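Local coordinates for TCP pilus virulence regulatory protein (Vibrio cholerae, PDB 5SUX) that probably activates transcription of toxin-coregulated pilus and other virulence genes as a DNA-binding regulator of the AraC family, at residues T19-N24 and T258-P263; M32-S37 and V126-V131; I59-N64 and K112-W117; S93-I98 and I162-D167. All coordinates share one frame; numbering follows the deposited sequence.

Contact 1. Residues T19-N24 and T258-P263; sequences TYIFNN and TMNVAP. With 70H ((3E)-4-(8-methylnaphthalen-1-yl)but-3-enoic acid), chain B.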
# COMPACT_ATOMS: atom_id res chain seq x y z
N THR A 19 -0.56 -18.62 4.40
CA THR A 19 -0.01 -17.80 3.33
C THR A 19 -1.03 -16.77 2.88
O THR A 19 -2.17 -17.13 2.57
CB THR A 19 0.43 -18.66 2.13
OG1 THR A 19 1.41 -19.61 2.55
CG2 THR A 19 1.03 -17.78 1.05
N TYR A 20 -0.63 -15.51 2.88
CA TYR A 20 -1.37 -14.45 2.22
C TYR A 20 -0.76 -14.22 0.84
O TYR A 20 0.47 -14.15 0.70
CB TYR A 20 -1.33 -13.15 3.03
CG TYR A 20 -2.11 -13.20 4.32
CD1 TYR A 20 -1.46 -13.15 5.55
CD2 TYR A 20 -3.50 -13.27 4.32
CE1 TYR A 20 -2.17 -13.18 6.74
CE2 TYR A 20 -4.22 -13.31 5.50
CZ TYR A 20 -3.55 -13.26 6.71
OH TYR A 20 -4.25 -13.29 7.89
N ILE A 21 -1.61 -14.11 -0.18
CA ILE A 21 -1.18 -13.98 -1.57
C ILE A 21 -1.92 -12.81 -2.19
O ILE A 21 -3.15 -12.77 -2.19
CB ILE A 21 -1.43 -15.26 -2.38
CG1 ILE A 21 -0.88 -16.48 -1.64
CG2 ILE A 21 -0.77 -15.15 -3.75
CD1 ILE A 21 -1.07 -17.78 -2.39
N PHE A 22 -1.17 -11.86 -2.75
CA PHE A 22 -1.74 -10.66 -3.35
C PHE A 22 -1.32 -10.57 -4.80
O PHE A 22 -0.14 -10.76 -5.13
CB PHE A 22 -1.32 -9.42 -2.56
CG PHE A 22 -1.65 -9.50 -1.10
CD1 PHE A 22 -2.96 -9.35 -0.67
CD2 PHE A 22 -0.66 -9.74 -0.16
CE1 PHE A 22 -3.27 -9.43 0.67
CE2 PHE A 22 -0.97 -9.83 1.18
CZ PHE A 22 -2.28 -9.67 1.60
N ASN A 23 -2.28 -10.29 -5.67
CA ASN A 23 -2.06 -10.19 -7.11
C ASN A 23 -2.74 -8.94 -7.62
O ASN A 23 -3.95 -8.77 -7.44
CB ASN A 23 -2.59 -11.43 -7.83
CG ASN A 23 -2.31 -11.40 -9.32
OD1 ASN A 23 -1.25 -10.94 -9.76
ND2 ASN A 23 -3.26 -11.88 -10.11
N ASN A 24 -1.97 -8.05 -8.26
CA ASN A 24 -2.48 -6.78 -8.76
C ASN A 24 -3.11 -5.95 -7.64
O ASN A 24 -4.15 -5.32 -7.82
CB ASN A 24 -3.47 -6.98 -9.91
CG ASN A 24 -2.79 -7.43 -11.19
OD1 ASN A 24 -1.57 -7.34 -11.32
ND2 ASN A 24 -3.58 -7.91 -12.14
N THR A 258 -7.59 -10.79 -6.37
CA THR A 258 -6.63 -9.82 -5.85
C THR A 258 -6.15 -10.19 -4.45
O THR A 258 -4.95 -10.09 -4.17
CB THR A 258 -7.26 -8.42 -5.83
OG1 THR A 258 -7.69 -8.06 -7.15
CG2 THR A 258 -6.26 -7.39 -5.32
N MET A 259 -7.06 -10.61 -3.58
CA MET A 259 -6.77 -10.79 -2.16
C MET A 259 -6.68 -12.25 -1.72
O MET A 259 -6.24 -12.50 -0.60
CB MET A 259 -7.83 -10.08 -1.31
CG MET A 259 -7.95 -8.59 -1.59
SD MET A 259 -6.55 -7.66 -0.94
CE MET A 259 -6.87 -7.77 0.82
N ASN A 260 -7.10 -13.19 -2.57
CA ASN A 260 -7.14 -14.63 -2.28
C ASN A 260 -8.17 -14.98 -1.21
O ASN A 260 -8.17 -16.12 -0.71
CB ASN A 260 -5.77 -15.18 -1.88
CG ASN A 260 -5.64 -16.67 -2.12
OD1 ASN A 260 -6.12 -17.19 -3.13
ND2 ASN A 260 -4.99 -17.37 -1.20
N VAL A 261 -9.04 -14.04 -0.83
CA VAL A 261 -10.14 -14.31 0.08
C VAL A 261 -11.39 -13.63 -0.46
O VAL A 261 -11.31 -12.64 -1.20
CB VAL A 261 -9.86 -13.83 1.53
CG1 VAL A 261 -8.65 -14.55 2.11
CG2 VAL A 261 -9.66 -12.32 1.56
N ALA A 262 -12.55 -14.18 -0.10
CA ALA A 262 -13.81 -13.56 -0.48
C ALA A 262 -14.00 -12.25 0.29
O ALA A 262 -13.48 -12.10 1.39
CB ALA A 262 -14.97 -14.51 -0.22
N PRO A 263 -14.73 -11.29 -0.29
CA PRO A 263 -14.93 -10.01 0.41
C PRO A 263 -15.47 -10.14 1.83
O PRO A 263 -15.05 -9.39 2.72
CB PRO A 263 -15.92 -9.27 -0.50
CG PRO A 263 -15.67 -9.84 -1.86
CD PRO A 263 -15.32 -11.29 -1.64
C10 70H B . -4.72 -5.41 3.13
C11 70H B . -5.18 -4.21 2.31
C12 70H B . -4.73 -2.91 2.95
C15 70H B . -0.10 -9.08 5.12
C01 70H B . -0.38 -5.50 2.77
C02 70H B . -0.42 -6.77 3.60
C03 70H B . -1.61 -7.47 4.06
C04 70H B . -1.41 -8.61 4.80
C05 70H B . -2.50 -9.38 5.31
C06 70H B . -3.80 -9.00 5.06
C07 70H B . -4.03 -7.85 4.30
C08 70H B . -2.99 -7.08 3.80
C09 70H B . -3.46 -5.87 3.00
O13 70H B . -4.72 -1.86 2.27
O14 70H B . -4.37 -2.89 4.16
C16 70H B . 1.02 -8.41 4.68
C17 70H B . 0.85 -7.26 3.92
O HOH W 1 -4.90 -16.29 2.06
O HOH W 2 -4.22 -13.76 0.81
O HOH W 3 -6.83 -5.88 -8.62
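N23 gives its backbone N-H to the last turn of helix 248-259. N23 N lies 3.1 Å from T258 O, and the bond is nearly straight at 165°. T258 O also receives a CA-H...O contact from F22, whose CA is 3.4 Å away. A second such contact runs the other way, from T258 CA to N23 O at 3.3 Å. The backbones are close here, and T258 is buried. Its CG2 rests against the carbonyl oxygens of N23 and N24, while OG1 bonds back to V254 O in its own helix. A water donates to both T258 OG1 and N24 O. M259 follows on the inner side. Its chain bends twice (chi2 -72°, chi3 -71°), which brings CE within 4.0 Å of F22 CE1. The sulfur SD sits at the ring edge, 5.1 Å from the F22 centroid, in a Met-aromatic contact.

The contact thus ties strand 19-26 of the cupin-like region to a helix of the AraC-family DNA-binding region. The ligand 70H lies on its inner side. F22 CZ is 3.4 Å from 70H C03, M259 CE touches the butenoic chain at C10, and 70H C05 stands over the centre of one Y20 face.

The outer side is looser and wet. N260 leaves the helix with positive phi and is exposed. Its CB lies 3.6 Å from I21 O, and its amide ND2 only brushes I21 CD1. One water links I21 N to M259 O, with 2.8 Å from the water to I21 N. Another joins T19 O to N260 ND2, the latter bond weak.

Contact 2. Residues M32-S37 and V126-V131; sequences MFWIDS and VLSEVV. With 70H ((3E)-4-(8-methylnaphthalen-1-yl)but-3-enoic acid), chain B.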
# COMPACT_ATOMS: atom_id res chain seq x y z
N MET A 32 3.25 0.21 5.32
CA MET A 32 4.36 -0.56 5.85
C MET A 32 3.80 -1.67 6.73
O MET A 32 2.76 -1.50 7.37
CB MET A 32 5.35 0.31 6.64
CG MET A 32 4.72 1.19 7.70
SD MET A 32 5.88 2.42 8.33
CE MET A 32 6.12 3.41 6.86
N PHE A 33 4.49 -2.81 6.75
CA PHE A 33 4.06 -3.92 7.57
C PHE A 33 5.26 -4.68 8.11
O PHE A 33 6.38 -4.58 7.59
CB PHE A 33 3.10 -4.86 6.82
CG PHE A 33 3.73 -5.60 5.66
CD1 PHE A 33 3.64 -5.09 4.37
CD2 PHE A 33 4.36 -6.82 5.85
CE1 PHE A 33 4.20 -5.77 3.30
CE2 PHE A 33 4.92 -7.50 4.79
CZ PHE A 33 4.84 -6.98 3.51
N TRP A 34 5.01 -5.44 9.17
CA TRP A 34 6.02 -6.25 9.84
C TRP A 34 5.32 -7.31 10.66
O TRP A 34 4.13 -7.19 10.97
CB TRP A 34 6.94 -5.40 10.73
CG TRP A 34 6.23 -4.79 11.91
CD1 TRP A 34 6.22 -5.26 13.19
CD2 TRP A 34 5.44 -3.59 11.91
NE1 TRP A 34 5.47 -4.43 13.99
CE2 TRP A 34 4.98 -3.40 13.23
CE3 TRP A 34 5.08 -2.67 10.93
CZ2 TRP A 34 4.18 -2.32 13.59
CZ3 TRP A 34 4.28 -1.60 11.29
CH2 TRP A 34 3.84 -1.43 12.60
N ILE A 35 6.06 -8.35 11.02
CA ILE A 35 5.55 -9.41 11.88
C ILE A 35 6.04 -9.16 13.30
O ILE A 35 7.10 -8.55 13.52
CB ILE A 35 5.96 -10.81 11.38
CG1 ILE A 35 7.48 -10.99 11.45
CG2 ILE A 35 5.47 -11.03 9.95
CD1 ILE A 35 7.95 -12.34 10.97
N ASP A 36 5.26 -9.62 14.28
CA ASP A 36 5.58 -9.36 15.68
C ASP A 36 6.51 -10.41 16.28
O ASP A 36 7.13 -10.14 17.31
CB ASP A 36 4.29 -9.29 16.51
CG ASP A 36 3.61 -10.64 16.67
OD1 ASP A 36 3.83 -11.54 15.83
OD2 ASP A 36 2.85 -10.80 17.65
N SER A 37 6.61 -11.58 15.66
CA SER A 37 7.47 -12.65 16.17
C SER A 37 7.69 -13.66 15.06
O SER A 37 7.03 -13.63 14.01
CB SER A 37 6.86 -13.31 17.41
OG SER A 37 5.60 -13.88 17.11
N VAL A 126 7.90 2.57 18.43
CA VAL A 126 7.13 3.69 17.90
C VAL A 126 6.06 3.18 16.94
O VAL A 126 4.89 3.58 17.03
CB VAL A 126 8.06 4.70 17.21
CG1 VAL A 126 7.25 5.84 16.60
CG2 VAL A 126 9.09 5.23 18.19
N LEU A 127 6.43 2.29 16.02
CA LEU A 127 5.47 1.78 15.05
C LEU A 127 4.38 0.95 15.73
O LEU A 127 3.22 0.98 15.30
CB LEU A 127 6.19 0.96 13.98
CG LEU A 127 7.12 1.72 13.04
CD1 LEU A 127 7.89 0.76 12.15
CD2 LEU A 127 6.34 2.72 12.20
N SER A 128 4.74 0.21 16.78
CA SER A 128 3.73 -0.59 17.48
C SER A 128 2.71 0.30 18.18
O SER A 128 1.51 0.00 18.18
CB SER A 128 4.41 -1.52 18.49
OG SER A 128 5.14 -2.54 17.82
N GLU A 129 3.17 1.40 18.79
CA GLU A 129 2.23 2.32 19.44
C GLU A 129 1.34 3.01 18.41
O GLU A 129 0.19 3.35 18.72
CB GLU A 129 3.00 3.35 20.27
CG GLU A 129 2.12 4.41 20.93
CD GLU A 129 1.22 3.84 22.01
OE1 GLU A 129 1.60 2.82 22.62
OE2 GLU A 129 0.15 4.42 22.27
N VAL A 130 1.84 3.21 17.19
CA VAL A 130 1.00 3.72 16.11
C VAL A 130 -0.14 2.75 15.84
O VAL A 130 -1.30 3.15 15.69
CB VAL A 130 1.83 3.98 14.85
CG1 VAL A 130 0.93 4.38 13.69
CG2 VAL A 130 2.87 5.06 15.11
N VAL A 131 0.17 1.45 15.78
CA VAL A 131 -0.86 0.44 15.54
C VAL A 131 -1.81 0.35 16.72
O VAL A 131 -2.98 -0.01 16.56
CB VAL A 131 -0.20 -0.92 15.22
CG1 VAL A 131 -1.25 -1.93 14.83
CG2 VAL A 131 0.81 -0.77 14.11
C10 70H B . -4.72 -5.41 3.13
C11 70H B . -5.18 -4.21 2.31
C12 70H B . -4.73 -2.91 2.95
C15 70H B . -0.10 -9.08 5.12
C01 70H B . -0.38 -5.50 2.77
C02 70H B . -0.42 -6.77 3.60
C03 70H B . -1.61 -7.47 4.06
C04 70H B . -1.41 -8.61 4.80
C05 70H B . -2.50 -9.38 5.31
C06 70H B . -3.80 -9.00 5.06
C07 70H B . -4.03 -7.85 4.30
C08 70H B . -2.99 -7.08 3.80
C09 70H B . -3.46 -5.87 3.00
O13 70H B . -4.72 -1.86 2.27
O14 70H B . -4.37 -2.89 4.16
C16 70H B . 1.02 -8.41 4.68
C17 70H B . 0.85 -7.26 3.92
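Strand 31-35 of the cupin-like region packs against helix 121-131 here, with W34 and L127 at the centre. The axes of 32-35 and 126-131 come within 10.9 Å and run at 105° to each other. Side chains alternate along the strand. M32 and W34 point to the helix, and F33 points to the other side of the sheet.

The six-membered part of the W34 indole does most of the touching. W34 CH2 lies 3.6 Å from L127 CB, and L127 CD1 stands over one face of the indole. V131 points back at W34, with its CG2 3.4 Å from W34 CH2. The W34 CB already points to the helix. Its CG sits between the backbone N and the carbonyl carbon (chi1 66°), and with chi2 at 98° this sets how the indole is turned, bringing the CH2 corner to L127 and V131. M32 meets L127 at about a right angle, and its SD is 3.9 Å from L127 CD2. Further along, W34 NE1 and S128 OG are 4.3 Å apart. S128 OG is bonded to I124 O within its own helix.

On the other side of the sheet F33 holds the ligand. C17 of 70H stands 3.5 Å above the plane of the F33 ring, over its centre. The carboxylate end of 70H is bonded elsewhere, to K31 NZ. I58, I84 and F148 add to the apolar packing around M32, W34, L127 and V131.

Between 32-37 and 126-131 the contacts are apolar, of carbon and sulfur. One strand serves both an apolar core on its helix side and an aromatic ligand wall on its other side.

Contact 3. Residues I59-N64 and K112-W117; sequences ILLKKN and KDLLLW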
# COMPACT_ATOMS: atom_id res chain seq x y z
N ILE A 59 8.71 -3.77 6.04
CA ILE A 59 8.50 -3.81 4.59
C ILE A 59 7.69 -2.59 4.19
O ILE A 59 6.59 -2.37 4.72
CB ILE A 59 7.80 -5.10 4.15
CG1 ILE A 59 8.63 -6.32 4.56
CG2 ILE A 59 7.59 -5.10 2.65
CD1 ILE A 59 9.89 -6.47 3.76
N LEU A 60 8.22 -1.80 3.26
CA LEU A 60 7.58 -0.59 2.78
C LEU A 60 6.97 -0.82 1.40
O LEU A 60 7.62 -1.42 0.53
CB LEU A 60 8.58 0.58 2.71
CG LEU A 60 9.35 1.05 3.95
CD1 LEU A 60 8.42 1.28 5.12
CD2 LEU A 60 10.49 0.10 4.33
N LEU A 61 5.74 -0.35 1.21
CA LEU A 61 5.04 -0.48 -0.06
C LEU A 61 4.76 0.91 -0.62
O LEU A 61 4.12 1.73 0.05
CB LEU A 61 3.74 -1.27 0.10
CG LEU A 61 3.89 -2.69 0.65
CD1 LEU A 61 2.53 -3.37 0.78
CD2 LEU A 61 4.82 -3.52 -0.22
N LYS A 62 5.21 1.15 -1.85
CA LYS A 62 5.17 2.48 -2.43
C LYS A 62 3.77 2.82 -2.95
O LYS A 62 3.10 1.98 -3.55
CB LYS A 62 6.18 2.57 -3.57
CG LYS A 62 6.41 3.97 -4.12
CD LYS A 62 7.24 3.90 -5.40
CE LYS A 62 8.17 5.09 -5.52
NZ LYS A 62 8.04 5.79 -6.83
N LYS A 63 3.35 4.06 -2.70
CA LYS A 63 2.06 4.52 -3.20
C LYS A 63 2.00 4.42 -4.72
O LYS A 63 2.98 4.70 -5.41
CB LYS A 63 1.80 5.96 -2.75
CG LYS A 63 0.41 6.49 -3.11
CD LYS A 63 0.24 7.95 -2.71
CE LYS A 63 -1.15 8.46 -3.07
NZ LYS A 63 -1.35 9.88 -2.69
N ASN A 64 0.84 4.02 -5.23
CA ASN A 64 0.54 3.85 -6.65
C ASN A 64 1.29 2.69 -7.29
O ASN A 64 1.32 2.59 -8.52
CB ASN A 64 0.82 5.13 -7.45
CG ASN A 64 -0.09 6.27 -7.04
OD1 ASN A 64 -1.29 6.09 -6.84
ND2 ASN A 64 0.49 7.46 -6.89
N LYS A 112 12.17 0.74 -7.41
CA LYS A 112 11.76 -0.08 -6.28
C LYS A 112 10.45 0.42 -5.68
O LYS A 112 10.33 1.59 -5.31
CB LYS A 112 12.86 -0.08 -5.22
CG LYS A 112 14.27 -0.19 -5.78
CD LYS A 112 14.63 -1.63 -6.13
CE LYS A 112 16.09 -1.74 -6.52
NZ LYS A 112 16.60 -3.13 -6.42
N ASP A 113 9.48 -0.49 -5.57
CA ASP A 113 8.21 -0.18 -4.91
C ASP A 113 7.94 -1.07 -3.70
O ASP A 113 6.91 -0.90 -3.04
CB ASP A 113 7.05 -0.29 -5.91
CG ASP A 113 7.04 -1.59 -6.68
OD1 ASP A 113 6.55 -1.60 -7.83
OD2 ASP A 113 7.53 -2.62 -6.15
N LEU A 114 8.83 -2.01 -3.40
CA LEU A 114 8.77 -2.81 -2.18
C LEU A 114 10.15 -2.77 -1.54
O LEU A 114 11.11 -3.30 -2.11
CB LEU A 114 8.32 -4.25 -2.47
CG LEU A 114 7.99 -5.17 -1.29
CD1 LEU A 114 7.00 -6.24 -1.71
CD2 LEU A 114 9.24 -5.82 -0.71
N LEU A 115 10.25 -2.13 -0.38
CA LEU A 115 11.53 -1.91 0.28
C LEU A 115 11.57 -2.63 1.62
O LEU A 115 10.53 -2.86 2.26
CB LEU A 115 11.78 -0.41 0.49
CG LEU A 115 11.79 0.44 -0.78
CD1 LEU A 115 11.98 1.91 -0.45
CD2 LEU A 115 12.87 -0.04 -1.71
N LEU A 116 12.78 -2.98 2.05
CA LEU A 116 13.02 -3.68 3.30
C LEU A 116 13.96 -2.85 4.16
O LEU A 116 14.96 -2.33 3.66
CB LEU A 116 13.61 -5.08 3.03
CG LEU A 116 14.07 -6.02 4.16
CD1 LEU A 116 15.47 -5.69 4.67
CD2 LEU A 116 13.08 -6.02 5.32
N TRP A 117 13.64 -2.74 5.45
CA TRP A 117 14.52 -2.07 6.41
C TRP A 117 14.59 -2.91 7.68
O TRP A 117 13.57 -3.21 8.29
CB TRP A 117 14.02 -0.66 6.74
CG TRP A 117 14.91 0.03 7.73
CD1 TRP A 117 14.72 0.11 9.08
CD2 TRP A 117 16.14 0.70 7.46
NE1 TRP A 117 15.75 0.81 9.66
CE2 TRP A 117 16.64 1.18 8.68
CE3 TRP A 117 16.87 0.95 6.29
CZ2 TRP A 117 17.83 1.89 8.78
CZ3 TRP A 117 18.05 1.66 6.38
CH2 TRP A 117 18.52 2.12 7.62
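L60 and L115 form the hydrogen-bonded pair of an antiparallel strand pairing at one edge of the five-stranded sheet in the cupin-like region. L60 N reaches L115 O at 2.7 Å, and L115 N reaches L60 O at 2.9 Å. A third bond, K62 N to D113 O at 2.9 Å, carries the pairing just past the strands.

I59 with L116 and L61 with L114 are the non-hydrogen-bonded pairs, and their side chains share one face. Both branches of I59 touch the partner strand: I59 CD1 lies 3.6 Å from L116 CD2, and I59 CG2 lies 3.8 Å from L114 CD2. I59 CG1 is anti to the carbonyl carbon (chi1 -59°) and CG2 is anti to the backbone N, which sends the two branches to different leucines. L61 and L114 lie side by side, with L61 CD2 3.7 Å from L114 CG. The other face carries L60 and L115, whose CB atoms are 4.0 Å apart.

The L61 side also looks toward the ligand 70H. Strand 31-35 flanks 57-61 on its other edge, and Y51 of strand 49-53 meets I59 and L114. Helix 141-159 packs on L115 and W117.

Contact 4. Residues S93-I98 and I162-D167; sequences SLKSYI and IFITDD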
# COMPACT_ATOMS: atom_id res chain seq x y z
N SER A 93 2.78 16.67 4.91
CA SER A 93 3.41 17.40 6.00
C SER A 93 4.86 16.97 6.21
O SER A 93 5.57 17.62 6.99
CB SER A 93 2.61 17.20 7.30
OG SER A 93 2.69 15.87 7.75
N LEU A 94 5.31 15.91 5.55
CA LEU A 94 6.70 15.49 5.58
C LEU A 94 7.55 16.13 4.49
O LEU A 94 8.78 16.13 4.60
CB LEU A 94 6.81 13.96 5.43
CG LEU A 94 6.11 13.04 6.42
CD1 LEU A 94 6.54 11.60 6.20
CD2 LEU A 94 6.38 13.46 7.85
N LYS A 95 6.92 16.69 3.45
CA LYS A 95 7.64 17.16 2.27
C LYS A 95 8.64 18.27 2.57
O LYS A 95 9.44 18.60 1.68
CB LYS A 95 6.66 17.65 1.20
CG LYS A 95 5.62 16.62 0.77
CD LYS A 95 6.25 15.46 0.01
CE LYS A 95 5.18 14.51 -0.50
NZ LYS A 95 4.30 15.15 -1.51
N SER A 96 8.61 18.86 3.76
CA SER A 96 9.61 19.86 4.13
C SER A 96 10.83 19.24 4.80
O SER A 96 11.92 19.81 4.73
CB SER A 96 9.00 20.91 5.06
OG SER A 96 8.66 20.35 6.32
N TYR A 97 10.67 18.08 5.43
CA TYR A 97 11.80 17.38 6.04
C TYR A 97 12.59 16.63 4.98
O TYR A 97 13.77 16.92 4.74
CB TYR A 97 11.29 16.44 7.13
CG TYR A 97 10.48 17.14 8.19
CD1 TYR A 97 9.11 17.33 8.03
CD2 TYR A 97 11.08 17.62 9.35
CE1 TYR A 97 8.36 17.97 8.99
CE2 TYR A 97 10.33 18.26 10.32
CZ TYR A 97 8.98 18.44 10.14
OH TYR A 97 8.24 19.08 11.10
N ILE A 98 11.96 15.65 4.33
CA ILE A 98 12.48 15.17 3.06
C ILE A 98 12.41 16.34 2.07
O ILE A 98 11.71 17.34 2.29
CB ILE A 98 11.68 13.95 2.57
CG1 ILE A 98 11.52 12.93 3.70
CG2 ILE A 98 12.39 13.27 1.41
CD1 ILE A 98 10.11 12.43 3.88
N ILE A 162 13.84 6.71 -5.10
CA ILE A 162 12.79 7.58 -4.59
C ILE A 162 11.65 6.72 -4.07
O ILE A 162 11.13 5.85 -4.78
CB ILE A 162 12.30 8.54 -5.69
CG1 ILE A 162 13.42 9.50 -6.10
CG2 ILE A 162 11.07 9.30 -5.23
CD1 ILE A 162 13.90 10.39 -4.98
N PHE A 163 11.25 6.96 -2.82
CA PHE A 163 10.07 6.32 -2.24
C PHE A 163 8.89 7.28 -2.18
O PHE A 163 7.80 6.95 -2.65
CB PHE A 163 10.39 5.78 -0.85
CG PHE A 163 9.27 4.98 -0.23
CD1 PHE A 163 8.93 3.74 -0.75
CD2 PHE A 163 8.57 5.47 0.86
CE1 PHE A 163 7.90 3.00 -0.18
CE2 PHE A 163 7.54 4.74 1.42
CZ PHE A 163 7.21 3.50 0.90
N ILE A 164 9.08 8.46 -1.60
CA ILE A 164 8.06 9.50 -1.58
C ILE A 164 8.07 10.15 -2.97
O ILE A 164 8.94 10.96 -3.28
CB ILE A 164 8.31 10.53 -0.47
CG1 ILE A 164 8.49 9.83 0.87
CG2 ILE A 164 7.16 11.52 -0.40
CD1 ILE A 164 7.27 9.04 1.32
N THR A 165 7.09 9.80 -3.80
CA THR A 165 7.04 10.29 -5.16
C THR A 165 6.38 11.67 -5.22
O THR A 165 5.75 12.13 -4.26
CB THR A 165 6.28 9.31 -6.06
OG1 THR A 165 6.33 9.75 -7.42
CG2 THR A 165 4.82 9.20 -5.62
N ASP A 166 6.53 12.32 -6.36
CA ASP A 166 6.09 13.70 -6.53
C ASP A 166 4.64 13.76 -7.00
O ASP A 166 4.08 12.78 -7.50
CB ASP A 166 7.00 14.44 -7.51
CG ASP A 166 6.83 15.95 -7.44
OD1 ASP A 166 7.04 16.62 -8.48
OD2 ASP A 166 6.49 16.46 -6.36
N ASP A 167 4.04 14.94 -6.85
CA ASP A 167 2.62 15.11 -7.13
C ASP A 167 2.33 15.16 -8.63
O ASP A 167 1.22 14.82 -9.05
CB ASP A 167 2.10 16.38 -6.45
CG ASP A 167 2.01 16.23 -4.95
OD1 ASP A 167 1.08 16.83 -4.35
OD2 ASP A 167 2.85 15.52 -4.37
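The carboxylate of D167 is the flat group that meets the other segment. Its OD2 forms a salt bridge with K95, whose NZ is 3.2 Å away. Its OD1 has a second cationic partner, R92. The Y97 ring belongs to segment 93-98 but does not reach 162-167. At its edge, in plane, lie S93 O and L94 O. The F163 ring meets Y30, planes at about 50°, and takes no part in this contact.

K95 reaches D167 by way of I164. Its chain bends at chi2 (-67°) and again at chi4 (64°). This lays CE on I164, 3.6 Å from CG2, while NZ goes on to the acid. The aliphatic part of the lysine is thus packed and its charge is paired. I98 meets the other branch of I164 more loosely, with CD1 4.3 Å from CG1. D166 OD2 takes a weak bond from D167 N at 2.9 Å.

Residues 93-97 have helical angles, and Y97 N bonds to L94 O at 2.8 Å. This is a loop-to-loop contact: the loop between helices 88-92 and 102-105 is joined by apolar packing and a salt bridge to the loop from helix 141-159 to helix 170-179.

Contacts 2 and 3 share the five-stranded sheet, in which strands 31-35 and 57-61 are neighbours. They touch, with F33 O close to I59 N and M32 against L60. Contact 4 touches contact 3, where K62 and L115 meet the loop at I162 and F163. Contact 1 stands apart on strand 19-26 of the four-stranded sheet, its centre about 30 Å from that of contact 4. Along the chain, segments 19-24 and 258-263 enclose the other three contacts, while contact 4 alternates with contacts 2 and 3. The ligand 70H lies between residues of both sheets (F22, F33, L61), near the DNA-binding region, consistent with a regulatory pocket.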